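Local coordinates for putative uncharacterized protein Ta1305 (Thermoplasma acidophilum, PDB 4RKS) that phosphorylates (R)-mevalonate with ATP to give (R)-3-phosphomevalonate, a step in the alternative mevalonate pathway of extreme acidophiles, at residues A29-G34 / G63-E68; S124-A129 / R155-S160. All coordinates share one frame; numbering follows the deposited sequence.

Contact 1: A29-G34 / G63-E68. With MEV ((R)-mevalonate), chain C.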
loop_
_atom_site.group_PDB
_atom_site.type_symbol
_atom_site.label_atom_id
_atom_site.label_comp_id
_atom_site.label_asym_id
_atom_site.label_seq_id
_atom_site.Cartn_x
_atom_site.Cartn_y
_atom_site.Cartn_z
ATOM N N ALA A 29 6.768 -5.908 -7.155
ATOM C CA ALA A 29 5.899 -4.745 -6.915
ATOM C C ALA A 29 6.463 -3.894 -5.777
ATOM O O ALA A 29 7.401 -4.319 -5.073
ATOM C CB ALA A 29 4.472 -5.182 -6.614
ATOM N N TYR A 30 5.889 -2.704 -5.591
ATOM C CA TYR A 30 6.370 -1.724 -4.614
ATOM C C TYR A 30 5.335 -1.483 -3.526
ATOM O O TYR A 30 4.136 -1.522 -3.801
ATOM C CB TYR A 30 6.737 -0.406 -5.337
ATOM C CG TYR A 30 7.755 -0.695 -6.400
ATOM C CD1 TYR A 30 9.074 -0.961 -6.050
ATOM C CD2 TYR A 30 7.391 -0.797 -7.735
ATOM C CE1 TYR A 30 10.009 -1.271 -7.000
ATOM C CE2 TYR A 30 8.324 -1.121 -8.708
ATOM C CZ TYR A 30 9.635 -1.357 -8.324
ATOM O OH TYR A 30 10.581 -1.686 -9.253
ATOM N N PRO A 31 5.799 -1.220 -2.289
ATOM C CA PRO A 31 4.896 -0.963 -1.165
ATOM C C PRO A 31 4.131 0.342 -1.324
ATOM O O PRO A 31 4.373 1.144 -2.233
ATOM C CB PRO A 31 5.842 -0.914 0.045
ATOM C CG PRO A 31 7.134 -0.405 -0.541
ATOM C CD PRO A 31 7.217 -1.046 -1.911
ATOM N N THR A 32 3.153 0.547 -0.453
ATOM C CA THR A 32 2.247 1.659 -0.644
ATOM C C THR A 32 2.039 2.468 0.638
ATOM O O THR A 32 2.319 1.994 1.749
ATOM C CB THR A 32 0.870 1.170 -1.173
ATOM O OG1 THR A 32 0.224 0.388 -0.172
ATOM C CG2 THR A 32 1.051 0.311 -2.413
ATOM N N ILE A 33 1.578 3.701 0.447
ATOM C CA ILE A 33 1.192 4.617 1.522
ATOM C C ILE A 33 -0.219 5.122 1.245
ATOM O O ILE A 33 -0.505 5.601 0.139
ATOM C CB ILE A 33 2.158 5.824 1.617
ATOM C CG1 ILE A 33 3.552 5.366 2.044
ATOM C CG2 ILE A 33 1.613 6.887 2.588
ATOM C CD1 ILE A 33 4.661 6.380 1.747
ATOM N N GLY A 34 -1.105 5.013 2.227
ATOM C CA GLY A 34 -2.443 5.569 2.092
ATOM C C GLY A 34 -2.461 7.097 2.013
ATOM O O GLY A 34 -1.700 7.771 2.695
ATOM N N GLY A 63 14.988 2.218 -6.384
ATOM C CA GLY A 63 13.979 1.194 -6.611
ATOM C C GLY A 63 14.236 -0.071 -5.802
ATOM O O GLY A 63 13.661 -1.124 -6.088
ATOM N N SER A 64 15.088 0.035 -4.783
ATOM C CA SER A 64 15.495 -1.118 -4.000
ATOM C C SER A 64 14.482 -1.567 -2.939
ATOM O O SER A 64 14.537 -2.712 -2.493
ATOM C CB SER A 64 16.845 -0.846 -3.317
ATOM O OG SER A 64 16.687 -0.317 -2.003
ATOM N N ILE A 65 13.596 -0.671 -2.507
ATOM C CA ILE A 65 12.505 -1.067 -1.611
ATOM C C ILE A 65 11.403 -1.710 -2.456
ATOM O O ILE A 65 10.772 -1.050 -3.295
ATOM C CB ILE A 65 11.943 0.125 -0.806
ATOM C CG1 ILE A 65 13.064 0.816 -0.006
ATOM C CG2 ILE A 65 10.862 -0.343 0.158
ATOM C CD1 ILE A 65 12.541 1.887 0.908
ATOM N N ARG A 66 11.183 -3.004 -2.245
ATOM C CA ARG A 66 10.368 -3.782 -3.176
ATOM C C ARG A 66 10.034 -5.169 -2.640
ATOM O O ARG A 66 10.665 -5.638 -1.682
ATOM C CB ARG A 66 11.099 -3.946 -4.494
ATOM C CG ARG A 66 12.290 -4.893 -4.379
ATOM C CD ARG A 66 13.292 -4.610 -5.478
ATOM N NE ARG A 66 14.304 -5.647 -5.610
ATOM C CZ ARG A 66 15.414 -5.724 -4.878
ATOM N NH1 ARG A 66 15.661 -4.828 -3.930
ATOM N NH2 ARG A 66 16.282 -6.705 -5.100
ATOM N N SER A 67 9.051 -5.819 -3.277
ATOM C CA SER A 67 8.790 -7.239 -3.067
ATOM C C SER A 67 9.009 -8.041 -4.361
ATOM O O SER A 67 8.443 -7.710 -5.406
ATOM C CB SER A 67 7.371 -7.446 -2.547
ATOM O OG SER A 67 7.174 -8.797 -2.169
ATOM N N GLU A 68 9.842 -9.081 -4.290
ATOM C CA GLU A 68 10.092 -9.965 -5.444
ATOM C C GLU A 68 9.466 -11.351 -5.261
ATOM O O GLU A 68 9.598 -11.987 -4.212
ATOM C CB GLU A 68 11.580 -10.122 -5.709
ATOM C CG GLU A 68 12.303 -8.817 -6.028
ATOM C CD GLU A 68 13.752 -9.052 -6.412
ATOM O OE1 GLU A 68 14.269 -10.170 -6.160
ATOM O OE2 GLU A 68 14.369 -8.120 -6.966
HETATM C C8 MEV C . -4.764 -0.218 4.736
HETATM O O8 MEV C . -5.327 -1.512 4.636
HETATM C C2 MEV C . -4.787 0.189 6.193
HETATM C C3 MEV C . -3.940 1.383 6.597
HETATM O O7 MEV C . -2.622 1.302 6.117
HETATM C C4 MEV C . -4.554 2.682 6.102
HETATM C C5 MEV C . -4.193 3.016 4.667
HETATM O O3 MEV C . -2.998 2.943 4.249
HETATM O O4 MEV C . -5.104 3.348 3.871
HETATM C C6 MEV C . -3.896 1.390 8.110
HETATM O O HOH W 1 13.191 -2.111 -8.528
#

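Contact 2: S124-A129 / R155-S160. With MEV ((R)-mevalonate), chain C.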
loop_
_atom_site.group_PDB
_atom_site.type_symbol
_atom_site.label_atom_id
_atom_site.label_comp_id
_atom_site.label_asym_id
_atom_site.label_seq_id
_atom_site.Cartn_x
_atom_site.Cartn_y
_atom_site.Cartn_z
ATOM N N SER A 124 9.513 -8.967 6.185
ATOM C CA SER A 124 9.208 -10.272 5.594
ATOM C C SER A 124 7.730 -10.640 5.766
ATOM O O SER A 124 7.144 -10.381 6.818
ATOM C CB SER A 124 10.096 -11.349 6.229
ATOM O OG SER A 124 9.768 -12.640 5.760
ATOM N N GLY A 125 7.125 -11.227 4.734
ATOM C CA GLY A 125 5.736 -11.663 4.818
ATOM C C GLY A 125 4.805 -11.079 3.765
ATOM O O GLY A 125 5.253 -10.498 2.774
ATOM N N SER A 126 3.501 -11.246 3.976
ATOM C CA SER A 126 2.484 -10.705 3.070
ATOM C C SER A 126 2.390 -9.188 3.164
ATOM O O SER A 126 2.596 -8.622 4.240
ATOM C CB SER A 126 1.119 -11.317 3.379
ATOM O OG SER A 126 0.786 -12.302 2.428
ATOM N N SER A 127 2.072 -8.542 2.039
ATOM C CA SER A 127 1.893 -7.087 1.974
ATOM C C SER A 127 1.105 -6.716 0.723
ATOM O O SER A 127 0.799 -7.589 -0.096
ATOM C CB SER A 127 3.248 -6.373 1.970
ATOM O OG SER A 127 3.953 -6.631 0.763
ATOM N N ASP A 128 0.792 -5.432 0.566
ATOM C CA ASP A 128 0.197 -4.931 -0.680
ATOM C C ASP A 128 1.066 -5.265 -1.895
ATOM O O ASP A 128 0.559 -5.734 -2.912
ATOM C CB ASP A 128 -0.019 -3.413 -0.621
ATOM C CG ASP A 128 -1.218 -3.012 0.232
ATOM O OD1 ASP A 128 -2.100 -3.864 0.493
ATOM O OD2 ASP A 128 -1.286 -1.826 0.625
ATOM N N ALA A 129 2.366 -4.994 -1.787
ATOM C CA ALA A 129 3.328 -5.306 -2.844
ATOM C C ALA A 129 3.375 -6.805 -3.145
ATOM O O ALA A 129 3.513 -7.210 -4.297
ATOM C CB ALA A 129 4.739 -4.801 -2.457
ATOM N N ARG A 155 -7.284 -9.125 -3.191
ATOM C CA ARG A 155 -7.552 -8.429 -1.929
ATOM C C ARG A 155 -7.592 -9.382 -0.742
ATOM O O ARG A 155 -7.384 -8.963 0.402
ATOM C CB ARG A 155 -8.854 -7.619 -2.019
ATOM C CG ARG A 155 -8.698 -6.379 -2.882
ATOM C CD ARG A 155 -9.852 -5.376 -2.748
ATOM N NE ARG A 155 -9.853 -4.484 -3.903
ATOM C CZ ARG A 155 -10.620 -4.685 -4.964
ATOM N NH1 ARG A 155 -11.463 -5.706 -4.968
ATOM N NH2 ARG A 155 -10.563 -3.870 -6.000
ATOM N N ALA A 156 -7.818 -10.666 -1.021
ATOM C CA ALA A 156 -7.810 -11.688 0.012
ATOM C C ALA A 156 -6.417 -11.803 0.607
ATOM O O ALA A 156 -6.248 -12.185 1.757
ATOM C CB ALA A 156 -8.267 -13.036 -0.553
ATOM N N VAL A 157 -5.419 -11.468 -0.199
ATOM C CA VAL A 157 -4.053 -11.458 0.252
ATOM C C VAL A 157 -3.759 -10.137 0.975
ATOM O O VAL A 157 -3.159 -10.132 2.043
ATOM C CB VAL A 157 -3.095 -11.668 -0.930
ATOM C CG1 VAL A 157 -1.647 -11.595 -0.471
ATOM C CG2 VAL A 157 -3.396 -13.018 -1.587
ATOM N N SER A 158 -4.206 -9.025 0.400
ATOM C CA SER A 158 -4.058 -7.720 1.035
ATOM C C SER A 158 -5.067 -6.741 0.455
ATOM O O SER A 158 -5.143 -6.580 -0.756
ATOM C CB SER A 158 -2.635 -7.186 0.857
ATOM O OG SER A 158 -2.529 -5.856 1.325
ATOM N N GLU A 159 -5.821 -6.068 1.321
ATOM C CA GLU A 159 -6.987 -5.313 0.882
ATOM C C GLU A 159 -6.643 -4.107 0.006
ATOM O O GLU A 159 -7.505 -3.624 -0.722
ATOM C CB GLU A 159 -7.825 -4.859 2.091
ATOM C CG GLU A 159 -7.079 -3.988 3.094
ATOM C CD GLU A 159 -6.291 -4.792 4.130
ATOM O OE1 GLU A 159 -6.281 -6.043 4.052
ATOM O OE2 GLU A 159 -5.678 -4.166 5.031
ATOM N N SER A 160 -5.398 -3.630 0.068
ATOM C CA SER A 160 -4.964 -2.501 -0.767
ATOM C C SER A 160 -4.000 -2.920 -1.893
ATOM O O SER A 160 -3.099 -2.162 -2.278
ATOM C CB SER A 160 -4.306 -1.419 0.094
ATOM O OG SER A 160 -5.223 -0.882 1.032
HETATM C C8 MEV C . -4.764 -0.218 4.736
HETATM O O8 MEV C . -5.327 -1.512 4.636
HETATM C C2 MEV C . -4.787 0.189 6.193
HETATM C C3 MEV C . -3.940 1.383 6.597
HETATM O O7 MEV C . -2.622 1.302 6.117
HETATM C C4 MEV C . -4.554 2.682 6.102
HETATM C C5 MEV C . -4.193 3.016 4.667
HETATM O O3 MEV C . -2.998 2.943 4.249
HETATM O O4 MEV C . -5.104 3.348 3.871
HETATM C C6 MEV C . -3.896 1.390 8.110
#

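Contact 1: A29-G34 / G63-E68
An antiparallel hydrogen-bonded pair, Ala-29 with Ser-67, joins strands 24-34 and 66-73 in the N-terminal domain of this GHMP-family kinase. Ser-67 N gives a nearly straight bond to Ala-29 O (2.9 Å, 178° at the hydrogen), and Ala-29 N returns one to Ser-67 O at 3.0 Å. Beyond the pair the side chains take over. With CG anti to its carbonyl carbon (chi1 -57°), the Tyr-30 ring is brought edge-on to the loop: CD1 lies 3.2 Å from Ile-65 O, close to the ring plane. A water joins Tyr-30 OH to Gly-63 O, and the same hydroxyl bonds to Trp-332. On the next residue, Pro-31 CG packs on Ile-65 CG2 at 3.8 Å. Arg-66 lays CB 3.8 Å from Tyr-30 CE1, then runs extended to Glu-68, whose OE2 receives both NE (2.8 Å) and NH2 from one face of the carboxylate; NH1 goes to Ser-64 O. With alanine in place of Arg-66, the Glu-68 carboxylate would probably lose this charged mate and the Ser-64 carbonyl this donor. Strand 53-59 bonds to Pro-31, strand 113-120 flanks Arg-66, and helix 128-141 packs against Ala-29 and Ser-67.

Contact 2: S124-A129 / R155-S160
Asp-128, in the first turn of helix 128-141, reaches across to Ser-158 and Ser-160 in the loop between helices 147-154 and 161-166. Its CB lies 3.7 Å from Ser-160 O. CG stands anti to the aspartate's own carbonyl carbon (chi1 -76°), which brings it within 3.2 Å of Ser-160 O. At the tip both oxygens face Ser-160: OD2 comes within 3.1 Å of its CB, while OD1 accepts a weak, bent bond from its N (3.3 Å, 125° at the hydrogen). OD1 is modelled implausibly close to Ser-158 OG, so its exact position, and this bond with it, is doubtful. Just before the helix, Ser-127 O rests 3.6 Å from Ser-158 CB, and Ser-127 OG caps Gly-130 N. Further out, Ser-126 OG touches Val-157 CG1 at 3.9 Å. The side chain of Glu-159 leaves the backbone away from the aspartate segment and bends at chi2 (-85°) toward the substrate; OE2 lies 2.7 Å from O8 of mevalonate, His-211 NE2 is hydrogen-bonded to OE2, and Arg-47 forms a salt bridge with OE1. The serine- and glycine-rich, ATP-binding 124-127, leading into a helix N-terminus, is consistent with the phosphate-binding loop of GHMP kinases, here packed against a substrate-binding loop.

Contact 1 and contact 2 have centres about 11 Å apart and meet directly where helix 128-141 starts. There Ala-129 CB lies 3.7 Å from Ser-67 CB and 3.5 Å from Tyr-30 C, seating the helix start against the strand pair, while Asp-128 OD2 comes within 2.8 Å of Thr-32 OG1. Both contacts extend to mevalonate, at opposite ends of the molecule: Gly-34 CA is 3.4 Å from the carboxylate oxygen O3, whereas residues 159-160 lie beside the hydroxyl O8. A side chain at Gly-34 would run into O3. Ser-67 OG bonds to Asn-119, an ATP-binding residue, and thus relates contact 1 to the nucleotide side as well.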